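PDB 6TZ0: viral structural protein 4 from Bombyx mori cytoplasmic polyhedrosis virus, which binds GTP and, as the partner of the viral RNA-dependent RNA polymerase inside the particle, probably supports transcription of the double-stranded RNA genome. Local coordinates for residues B[16-21]-B[157-162]; B[182-185]-B[190-193]. All coordinates share one frame; numbering follows the deposited sequence.

Interaction 1: B[16-21]-B[157-162]; sequences YGLYLR and IIFDDE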
# COMPACT_ATOMS: atom_id res chain seq x y z
N TYR B 16 41.86 18.03 12.07
CA TYR B 16 41.17 19.31 11.97
C TYR B 16 42.07 20.51 12.26
O TYR B 16 41.59 21.64 12.19
CB TYR B 16 39.99 19.32 12.93
CG TYR B 16 38.82 18.51 12.46
CD1 TYR B 16 38.54 18.38 11.11
CD2 TYR B 16 38.03 17.80 13.35
CE1 TYR B 16 37.48 17.62 10.67
CE2 TYR B 16 36.96 17.03 12.91
CZ TYR B 16 36.70 16.95 11.57
OH TYR B 16 35.65 16.19 11.10
N GLY B 17 43.35 20.29 12.56
CA GLY B 17 44.23 21.36 12.94
C GLY B 17 44.21 21.69 14.41
O GLY B 17 44.54 22.82 14.79
N LEU B 18 43.86 20.73 15.26
CA LEU B 18 43.64 20.95 16.68
C LEU B 18 44.56 20.04 17.47
O LEU B 18 44.52 18.82 17.29
CB LEU B 18 42.18 20.68 17.06
CG LEU B 18 41.06 21.70 16.87
CD1 LEU B 18 40.77 21.99 15.43
CD2 LEU B 18 39.84 21.08 17.47
N TYR B 19 45.38 20.62 18.33
CA TYR B 19 46.36 19.89 19.12
C TYR B 19 46.07 20.11 20.60
O TYR B 19 45.79 21.23 21.02
CB TYR B 19 47.77 20.37 18.80
CG TYR B 19 48.24 19.95 17.44
CD1 TYR B 19 47.75 18.81 16.84
CD2 TYR B 19 49.14 20.72 16.73
CE1 TYR B 19 48.18 18.43 15.59
CE2 TYR B 19 49.56 20.33 15.48
CZ TYR B 19 49.08 19.18 14.92
OH TYR B 19 49.48 18.77 13.67
N LEU B 20 46.13 19.03 21.37
CA LEU B 20 45.86 19.13 22.80
C LEU B 20 46.93 19.94 23.51
O LEU B 20 48.13 19.79 23.25
CB LEU B 20 45.75 17.74 23.44
CG LEU B 20 44.49 16.92 23.19
CD1 LEU B 20 44.64 15.53 23.77
CD2 LEU B 20 43.30 17.61 23.81
N ARG B 21 46.48 20.81 24.39
CA ARG B 21 47.38 21.58 25.22
C ARG B 21 47.98 20.67 26.29
O ARG B 21 47.24 19.86 26.87
CB ARG B 21 46.60 22.74 25.84
CG ARG B 21 47.40 23.77 26.57
CD ARG B 21 46.55 24.96 26.92
NE ARG B 21 46.15 25.69 25.73
CZ ARG B 21 45.28 26.69 25.73
NH1 ARG B 21 44.72 27.08 26.86
NH2 ARG B 21 44.97 27.30 24.59
N ILE B 157 29.21 19.00 22.82
CA ILE B 157 29.84 19.83 21.79
C ILE B 157 30.00 19.02 20.51
O ILE B 157 30.61 17.94 20.53
CB ILE B 157 31.19 20.36 22.28
CG1 ILE B 157 31.00 21.22 23.52
CG2 ILE B 157 31.82 21.19 21.22
CD1 ILE B 157 32.27 21.52 24.22
N ILE B 158 29.47 19.54 19.41
CA ILE B 158 29.49 18.88 18.11
C ILE B 158 30.12 19.82 17.10
O ILE B 158 29.85 21.02 17.10
CB ILE B 158 28.06 18.50 17.66
CG1 ILE B 158 27.34 17.69 18.72
CG2 ILE B 158 28.09 17.62 16.44
CD1 ILE B 158 25.88 17.54 18.44
N PHE B 159 30.97 19.28 16.22
CA PHE B 159 31.41 20.03 15.05
C PHE B 159 30.36 19.93 13.96
O PHE B 159 29.62 18.95 13.88
CB PHE B 159 32.75 19.51 14.51
CG PHE B 159 33.94 19.80 15.38
CD1 PHE B 159 33.85 20.62 16.48
CD2 PHE B 159 35.17 19.27 15.06
CE1 PHE B 159 34.95 20.87 17.27
CE2 PHE B 159 36.28 19.53 15.83
CZ PHE B 159 36.16 20.33 16.94
N ASP B 160 30.33 20.92 13.07
CA ASP B 160 29.34 20.95 12.00
C ASP B 160 29.89 20.35 10.71
O ASP B 160 29.53 20.77 9.61
CB ASP B 160 28.85 22.38 11.78
CG ASP B 160 27.49 22.45 11.10
OD1 ASP B 160 26.91 21.38 10.83
OD2 ASP B 160 27.01 23.57 10.83
N ASP B 161 30.78 19.37 10.83
CA ASP B 161 31.36 18.63 9.72
C ASP B 161 30.63 17.30 9.59
O ASP B 161 30.11 16.76 10.56
CB ASP B 161 32.85 18.41 9.98
CG ASP B 161 33.60 17.96 8.75
OD1 ASP B 161 33.00 17.85 7.67
OD2 ASP B 161 34.81 17.70 8.87
N GLU B 162 30.61 16.76 8.37
CA GLU B 162 29.93 15.49 8.16
C GLU B 162 30.80 14.31 8.57
O GLU B 162 30.30 13.32 9.13
CB GLU B 162 29.50 15.36 6.70
CG GLU B 162 28.72 14.10 6.38
CD GLU B 162 28.28 14.03 4.93
OE1 GLU B 162 28.55 14.99 4.17
OE2 GLU B 162 27.67 13.01 4.54

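Interaction 2: B[182-185]-B[190-193]; sequences HIIP and IADF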
# COMPACT_ATOMS: atom_id res chain seq x y z
N HIS B 182 26.10 22.40 21.69
CA HIS B 182 26.86 23.56 21.26
C HIS B 182 27.51 23.22 19.92
O HIS B 182 28.47 22.45 19.87
CB HIS B 182 27.91 23.96 22.29
CG HIS B 182 28.61 25.23 21.97
ND1 HIS B 182 29.75 25.28 21.20
CD2 HIS B 182 28.33 26.51 22.31
CE1 HIS B 182 30.14 26.54 21.08
NE2 HIS B 182 29.29 27.30 21.74
N ILE B 183 27.00 23.80 18.85
CA ILE B 183 27.40 23.44 17.50
C ILE B 183 28.44 24.44 17.01
O ILE B 183 28.19 25.65 17.01
CB ILE B 183 26.18 23.40 16.57
CG1 ILE B 183 25.18 22.39 17.11
CG2 ILE B 183 26.59 23.03 15.16
CD1 ILE B 183 23.83 22.50 16.52
N ILE B 184 29.59 23.94 16.58
CA ILE B 184 30.70 24.77 16.15
C ILE B 184 30.72 24.79 14.62
O ILE B 184 30.83 23.72 14.01
CB ILE B 184 32.04 24.25 16.69
CG1 ILE B 184 32.02 24.24 18.21
CG2 ILE B 184 33.18 25.09 16.19
CD1 ILE B 184 33.22 23.60 18.81
N PRO B 185 30.61 25.95 13.98
CA PRO B 185 30.60 25.99 12.52
C PRO B 185 31.98 25.74 11.92
O PRO B 185 33.01 26.00 12.53
CB PRO B 185 30.11 27.40 12.21
CG PRO B 185 30.53 28.19 13.38
CD PRO B 185 30.40 27.29 14.56
N ILE B 190 37.03 23.33 8.31
CA ILE B 190 37.88 23.64 9.45
C ILE B 190 37.04 24.43 10.44
O ILE B 190 36.48 25.47 10.10
CB ILE B 190 39.12 24.43 9.03
CG1 ILE B 190 40.01 23.58 8.14
CG2 ILE B 190 39.89 24.89 10.24
CD1 ILE B 190 41.15 24.33 7.53
N ALA B 191 36.94 23.92 11.67
CA ALA B 191 36.18 24.60 12.71
C ALA B 191 36.91 25.86 13.14
O ALA B 191 38.15 25.89 13.19
CB ALA B 191 35.96 23.69 13.90
N ASP B 192 36.15 26.91 13.43
CA ASP B 192 36.77 28.19 13.75
C ASP B 192 37.44 28.15 15.12
O ASP B 192 36.82 27.77 16.12
CB ASP B 192 35.75 29.33 13.67
CG ASP B 192 34.48 29.03 14.43
OD1 ASP B 192 34.29 27.88 14.83
OD2 ASP B 192 33.69 29.97 14.64
N PHE B 193 38.70 28.55 15.15
CA PHE B 193 39.56 28.39 16.32
C PHE B 193 39.28 29.41 17.41
O PHE B 193 39.89 29.33 18.48
CB PHE B 193 41.01 28.49 15.88
CG PHE B 193 41.42 27.43 14.91
CD1 PHE B 193 41.72 26.15 15.33
CD2 PHE B 193 41.51 27.72 13.56
CE1 PHE B 193 42.11 25.18 14.43
CE2 PHE B 193 41.89 26.75 12.66
CZ PHE B 193 42.19 25.48 13.09

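Interaction 1: B[16-21]-B[157-162]
With chi1 at -75° the Tyr16 ring swings opposite its own carbonyl carbon and reaches across to Phe159 and Asp161, while Asp161, its CG opposite the backbone N, holds its carboxylate out to meet the phenol. Tyr16 OH donates to Asp161 OD2 at 2.8 Å. The oxygen is approached from above the carboxylate plane, 38° out of it. Further back along the same ring, Tyr16 CD2 lies 3.5 Å from Phe159 CE2, in the plane of the Phe159 ring and at its edge. The Tyr16 and Phe159 rings are oblique, their centroids 5.5 Å apart and their planes at 62°. Gly17, at positive phi, closes helix 10-15 in a Schellman motif, and Asp161 occupies the N-cap position of helix 162-166, so the hydroxyl bond joins one helix end to the start of another. Asp161 OD1 accepts a weak bond from Glu162 N, which gives the carboxylate a second hold. Beyond the turn, Leu18 CD2 meets the edge of the Phe159 ring at CZ, 3.8 Å away. Leu198 of helix 196-201 touches both Leu18 and Phe159, and Tyr164 packs on the Phe159 ring.

Interaction 2: B[182-185]-B[190-193]
Ile184 and Ala191 form the buried side of this contact: Ile184 CG2 lies 3.9 Å from Ala191 CB, and Leu198 of helix 196-201 touches both side chains. The CG2 branch is carried opposite the backbone N of Ile184, which directs it at the returning chain, where it also lies near Asp192 OD1. Just past the end of strand 182-184, the chain turns back through a short loop, and Pro185 O faces the backbone of 191-192. Asp192 N gives Pro185 O a weak hydrogen bond of 3.4 Å with an N-H...O angle of 154°. Ala191 CA adds a CA-H...O contact to Pro185 O at 3.5 Å. The solvent side differs in exposure and in kind: there the exposed Pro185 ring lies beside the carboxylate of partly exposed Asp192, their side chains crossing at an angle, with Pro185 CG 3.8 Å from Asp192 OD2. The Asp192 chi1 of 50° sets CG between the backbone N and the carbonyl carbon, bringing the carboxylate alongside the proline. The weak Asp192 N bond is thus the one hydrogen bond found between the two segments, and the rest of the contact is van der Waals packing and the CA-H...O approach.

Overall arrangement
Interactions 1 and 2 meet at the two-stranded parallel sheet of 157-159 and 182-184, their centres about 7 Å apart. Ile158 O to Ile184 N and Asp160 N to Ile184 O, each 3.0 Å, are probable hydrogen bonds between them, and Phe159 CE1 packs on Ile184 CD1 at 3.6 Å. Interaction 1 is the more buried, bringing the distant N-terminal segment onto the sheet through aromatic packing and a side-chain hydrogen bond. Interaction 2 is local and partly exposed, relying on a weak backbone bond and a small apolar patch. Leu198 touches side chains of both. Tyr583 of the RNA-dependent RNA polymerase chain packs on Ile158 and Ile183, placing the sheet beside that subunit.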